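Local coordinates for periplasmic divalent cation tolerance protein (Xylella fastidiosa, PDB 2NUH) that is of unknown function but may bind copper and contribute to divalent cation tolerance, at residues A31-S42 / T53-T62. Numbering follows the deposited sequence. Where two conformers were deposited one is given.
Sequences AACVTQLPGAVS and TQEIQLLIKT
This is an antiparallel beta-sheet contact in which Cys-33 to Leu-37 and, after a bulge, Ala-40 to Ser-42 pair with Thr-53 to Lys-61 of the long strand 50-63, whose opposite edge is taken by strand 5-12. Backbone bonds join Cys-33 to Lys-61, Thr-35 to Leu-59 and Leu-37 to Gln-57; that from Lys-61 N to Cys-33 O is nearly straight, at 174°. Lys-61, bent at chi2 and chi3 (76° and 78°), folds back along the sheet, and NZ donates to Thr-35 OG1 (2.7 Å). The same ammonium group donates to Leu-59 O, 3.2 Å from NZ, on the face of that carbonyl opposite Thr-35 N, giving the oxygen two donors. On the sheet face opposite Lys-61 and Thr-35, Val-34 lies alongside Ile-60, CG1 to CG1 3.9 Å, and Gln-36 CG rests 3.7 Å from Leu-58 CD2; helix 15-27 covers Val-34 and Gln-36, in keeping with the ferredoxin-like alpha/beta fold of CutA proteins. The bulge at Pro-38 and Gly-39, the latter at positive phi, shifts the register by one residue and turns the chain into the hairpin of strands 40-45 and 50-63. Ile-56 CD1 packs against Pro-38 CA at 3.6 Å. A water donates to Glu-55 O and accepts weakly from Gly-39 N. Beyond the corner, Ser-42 OG is modelled 2.4 Å from Glu-55 OE1, doubtfully short for an ordinary hydrogen bond; Glu-55 OE2 is hydrogen-bonded to Tyr-80 OH and Thr-11 OG1.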
loop_
_atom_site.group_PDB
_atom_site.type_symbol
_atom_site.label_atom_id
_atom_site.label_comp_id
_atom_site.label_asym_id
_atom_site.label_seq_id
_atom_site.Cartn_x
_atom_site.Cartn_y
_atom_site.Cartn_z
ATOM N N ALA A 31 3.757 7.794 -3.001
ATOM C CA ALA A 31 2.594 7.244 -3.671
ATOM C C ALA A 31 1.731 8.418 -4.061
ATOM O O ALA A 31 1.721 9.428 -3.370
ATOM C CB ALA A 31 1.838 6.323 -2.739
ATOM N N ALA A 32 1.026 8.301 -5.184
ATOM C CA ALA A 32 0.130 9.365 -5.603
ATOM C C ALA A 32 -1.177 9.291 -4.833
ATOM O O ALA A 32 -1.842 10.283 -4.624
ATOM C CB ALA A 32 -0.140 9.267 -7.056
ATOM N N CYS A 33 -1.556 8.092 -4.429
ATOM C CA CYS A 33 -2.795 7.938 -3.698
ATOM C C CYS A 33 -2.773 6.603 -3.006
ATOM O O CYS A 33 -2.088 5.677 -3.430
ATOM C CB CYS A 33 -4.012 8.107 -4.627
ATOM S SG CYS A 33 -5.587 7.295 -4.179
ATOM N N VAL A 34 -3.501 6.531 -1.906
ATOM C CA VAL A 34 -3.651 5.271 -1.202
ATOM C C VAL A 34 -5.112 5.096 -0.885
ATOM O O VAL A 34 -5.742 6.010 -0.333
ATOM C CB VAL A 34 -2.852 5.246 0.107
ATOM C CG1 VAL A 34 -3.109 3.942 0.843
ATOM C CG2 VAL A 34 -1.361 5.414 -0.173
ATOM N N THR A 35 -5.664 3.943 -1.257
ATOM C CA THR A 35 -7.042 3.642 -0.942
ATOM C C THR A 35 -7.095 2.608 0.155
ATOM O O THR A 35 -6.384 1.605 0.116
ATOM C CB THR A 35 -7.761 3.135 -2.190
ATOM O OG1 THR A 35 -7.720 4.172 -3.178
ATOM C CG2 THR A 35 -9.212 2.772 -1.900
ATOM N N GLN A 36 -7.947 2.865 1.134
ATOM C CA GLN A 36 -8.163 1.950 2.230
ATOM C C GLN A 36 -9.506 1.311 2.042
ATOM O O GLN A 36 -10.488 1.994 1.732
ATOM C CB GLN A 36 -8.290 2.709 3.533
ATOM C CG GLN A 36 -7.178 3.562 3.963
ATOM C CD GLN A 36 -7.656 4.514 5.035
ATOM O OE1 GLN A 36 -8.374 4.128 5.978
ATOM N NE2 GLN A 36 -7.295 5.769 4.884
ATOM N N LEU A 37 -9.549 0.011 2.276
ATOM C CA LEU A 37 -10.784 -0.743 2.251
ATOM C C LEU A 37 -10.951 -1.334 3.647
ATOM O O LEU A 37 -10.199 -2.215 4.047
ATOM C CB LEU A 37 -10.725 -1.828 1.170
ATOM C CG LEU A 37 -10.180 -1.467 -0.229
ATOM C CD1 LEU A 37 -10.019 -2.681 -1.142
ATOM C CD2 LEU A 37 -11.062 -0.453 -0.905
ATOM N N PRO A 38 -11.905 -0.809 4.422
ATOM C CA PRO A 38 -12.026 -1.265 5.791
ATOM C C PRO A 38 -12.822 -2.565 5.906
ATOM O O PRO A 38 -13.426 -3.022 4.943
ATOM C CB PRO A 38 -12.761 -0.096 6.486
ATOM C CG PRO A 38 -12.906 0.983 5.440
ATOM C CD PRO A 38 -12.880 0.253 4.136
ATOM N N GLY A 39 -12.784 -3.159 7.089
ATOM C CA GLY A 39 -13.601 -4.327 7.381
ATOM C C GLY A 39 -13.033 -5.621 6.850
ATOM O O GLY A 39 -13.712 -6.643 6.847
ATOM N N ALA A 40 -11.781 -5.590 6.412
ATOM C CA ALA A 40 -11.132 -6.783 5.903
ATOM C C ALA A 40 -10.864 -7.757 7.029
ATOM O O ALA A 40 -10.685 -7.364 8.185
ATOM C CB ALA A 40 -9.831 -6.414 5.199
ATOM N N VAL A 41 -10.834 -9.038 6.685
ATOM C CA VAL A 41 -10.423 -10.063 7.623
ATOM C C VAL A 41 -9.405 -10.899 6.906
ATOM O O VAL A 41 -9.643 -11.353 5.786
ATOM C CB VAL A 41 -11.597 -10.945 8.069
ATOM C CG1 VAL A 41 -11.109 -12.109 8.919
ATOM C CG2 VAL A 41 -12.601 -10.121 8.858
ATOM N N SER A 42 -8.254 -11.086 7.535
ATOM C CA SER A 42 -7.223 -11.927 6.963
ATOM C C SER A 42 -7.058 -13.189 7.771
ATOM O O SER A 42 -7.090 -13.165 8.981
ATOM C CB SER A 42 -5.911 -11.180 6.899
ATOM O OG SER A 42 -6.052 -10.102 5.993
ATOM N N THR A 53 -7.492 -11.947 11.601
ATOM C CA THR A 53 -7.259 -10.626 12.139
ATOM C C THR A 53 -8.058 -9.651 11.312
ATOM O O THR A 53 -8.104 -9.758 10.090
ATOM C CB THR A 53 -5.756 -10.265 12.137
ATOM O OG1 THR A 53 -5.554 -8.973 12.727
ATOM C CG2 THR A 53 -5.185 -10.280 10.746
ATOM N N GLN A 54 -8.700 -8.712 11.988
ATOM C CA GLN A 54 -9.419 -7.644 11.317
ATOM C C GLN A 54 -8.390 -6.676 10.794
ATOM O O GLN A 54 -7.429 -6.342 11.491
ATOM C CB GLN A 54 -10.355 -6.937 12.297
ATOM C CG GLN A 54 -11.428 -7.855 12.879
ATOM C CD GLN A 54 -12.286 -7.179 13.927
ATOM O OE1 GLN A 54 -11.800 -6.376 14.725
ATOM N NE2 GLN A 54 -13.569 -7.519 13.946
ATOM N N GLU A 55 -8.576 -6.241 9.556
ATOM C CA GLU A 55 -7.597 -5.380 8.929
ATOM C C GLU A 55 -8.260 -4.355 8.040
ATOM O O GLU A 55 -9.456 -4.412 7.773
ATOM C CB GLU A 55 -6.635 -6.210 8.083
ATOM C CG GLU A 55 -5.798 -7.171 8.877
ATOM C CD GLU A 55 -4.613 -7.636 8.091
ATOM O OE1 GLU A 55 -4.803 -8.337 7.081
ATOM O OE2 GLU A 55 -3.483 -7.256 8.437
ATOM N N ILE A 56 -7.451 -3.403 7.608
ATOM C CA ILE A 56 -7.793 -2.488 6.536
ATOM C C ILE A 56 -6.901 -2.871 5.380
ATOM O O ILE A 56 -5.695 -3.026 5.560
ATOM C CB ILE A 56 -7.461 -1.046 6.929
ATOM C CG1 ILE A 56 -8.057 -0.706 8.304
ATOM C CG2 ILE A 56 -7.873 -0.050 5.830
ATOM C CD1 ILE A 56 -9.545 -0.753 8.352
ATOM N N GLN A 57 -7.486 -3.049 4.203
ATOM C CA GLN A 57 -6.712 -3.340 3.021
ATOM C C GLN A 57 -6.278 -2.036 2.395
ATOM O O GLN A 57 -7.087 -1.119 2.248
ATOM C CB GLN A 57 -7.550 -4.161 2.035
ATOM C CG GLN A 57 -6.846 -4.432 0.715
ATOM C CD GLN A 57 -5.752 -5.448 0.850
ATOM O OE1 GLN A 57 -4.600 -5.212 0.451
ATOM N NE2 GLN A 57 -6.088 -6.576 1.421
ATOM N N LEU A 58 -5.002 -1.948 2.038
ATOM C CA LEU A 58 -4.498 -0.772 1.360
ATOM C C LEU A 58 -4.193 -1.091 -0.076
ATOM O O LEU A 58 -3.707 -2.180 -0.399
ATOM C CB LEU A 58 -3.217 -0.256 2.016
ATOM C CG LEU A 58 -3.285 0.121 3.490
ATOM C CD1 LEU A 58 -1.912 0.639 3.857
ATOM C CD2 LEU A 58 -4.325 1.184 3.740
ATOM N N LEU A 59 -4.499 -0.123 -0.927
ATOM C CA LEU A 59 -4.135 -0.163 -2.329
ATOM C C LEU A 59 -3.363 1.107 -2.572
ATOM O O LEU A 59 -3.919 2.200 -2.560
ATOM C CB LEU A 59 -5.366 -0.193 -3.240
ATOM C CG LEU A 59 -6.278 -1.407 -3.226
ATOM C CD1 LEU A 59 -7.471 -1.126 -4.104
ATOM C CD2 LEU A 59 -5.549 -2.614 -3.741
ATOM N N ILE A 60 -2.069 0.951 -2.774
ATOM C CA ILE A 60 -1.169 2.081 -2.880
ATOM C C ILE A 60 -0.798 2.246 -4.330
ATOM O O ILE A 60 -0.309 1.311 -4.948
ATOM C CB ILE A 60 0.081 1.816 -2.054
ATOM C CG1 ILE A 60 -0.304 1.708 -0.589
ATOM C CG2 ILE A 60 1.090 2.928 -2.227
ATOM C CD1 ILE A 60 0.678 0.903 0.230
ATOM N N LYS A 61 -1.022 3.436 -4.879
ATOM C CA LYS A 61 -0.725 3.669 -6.284
ATOM C C LYS A 61 0.568 4.454 -6.374
ATOM O O LYS A 61 0.684 5.541 -5.836
ATOM C CB LYS A 61 -1.852 4.454 -6.951
ATOM C CG LYS A 61 -2.992 3.607 -7.505
ATOM C CD LYS A 61 -3.922 3.095 -6.436
ATOM C CE LYS A 61 -4.884 4.164 -5.969
ATOM N NZ LYS A 61 -5.685 3.679 -4.828
ATOM N N THR A 62 1.543 3.902 -7.068
ATOM C CA THR A 62 2.832 4.545 -7.146
ATOM C C THR A 62 3.434 4.206 -8.495
ATOM O O THR A 62 2.736 3.719 -9.369
ATOM C CB THR A 62 3.726 4.131 -5.950
ATOM O OG1 THR A 62 4.930 4.910 -5.951
ATOM C CG2 THR A 62 4.047 2.650 -5.965
HETATM O O HOH W 1 -11.242 -3.921 9.920
#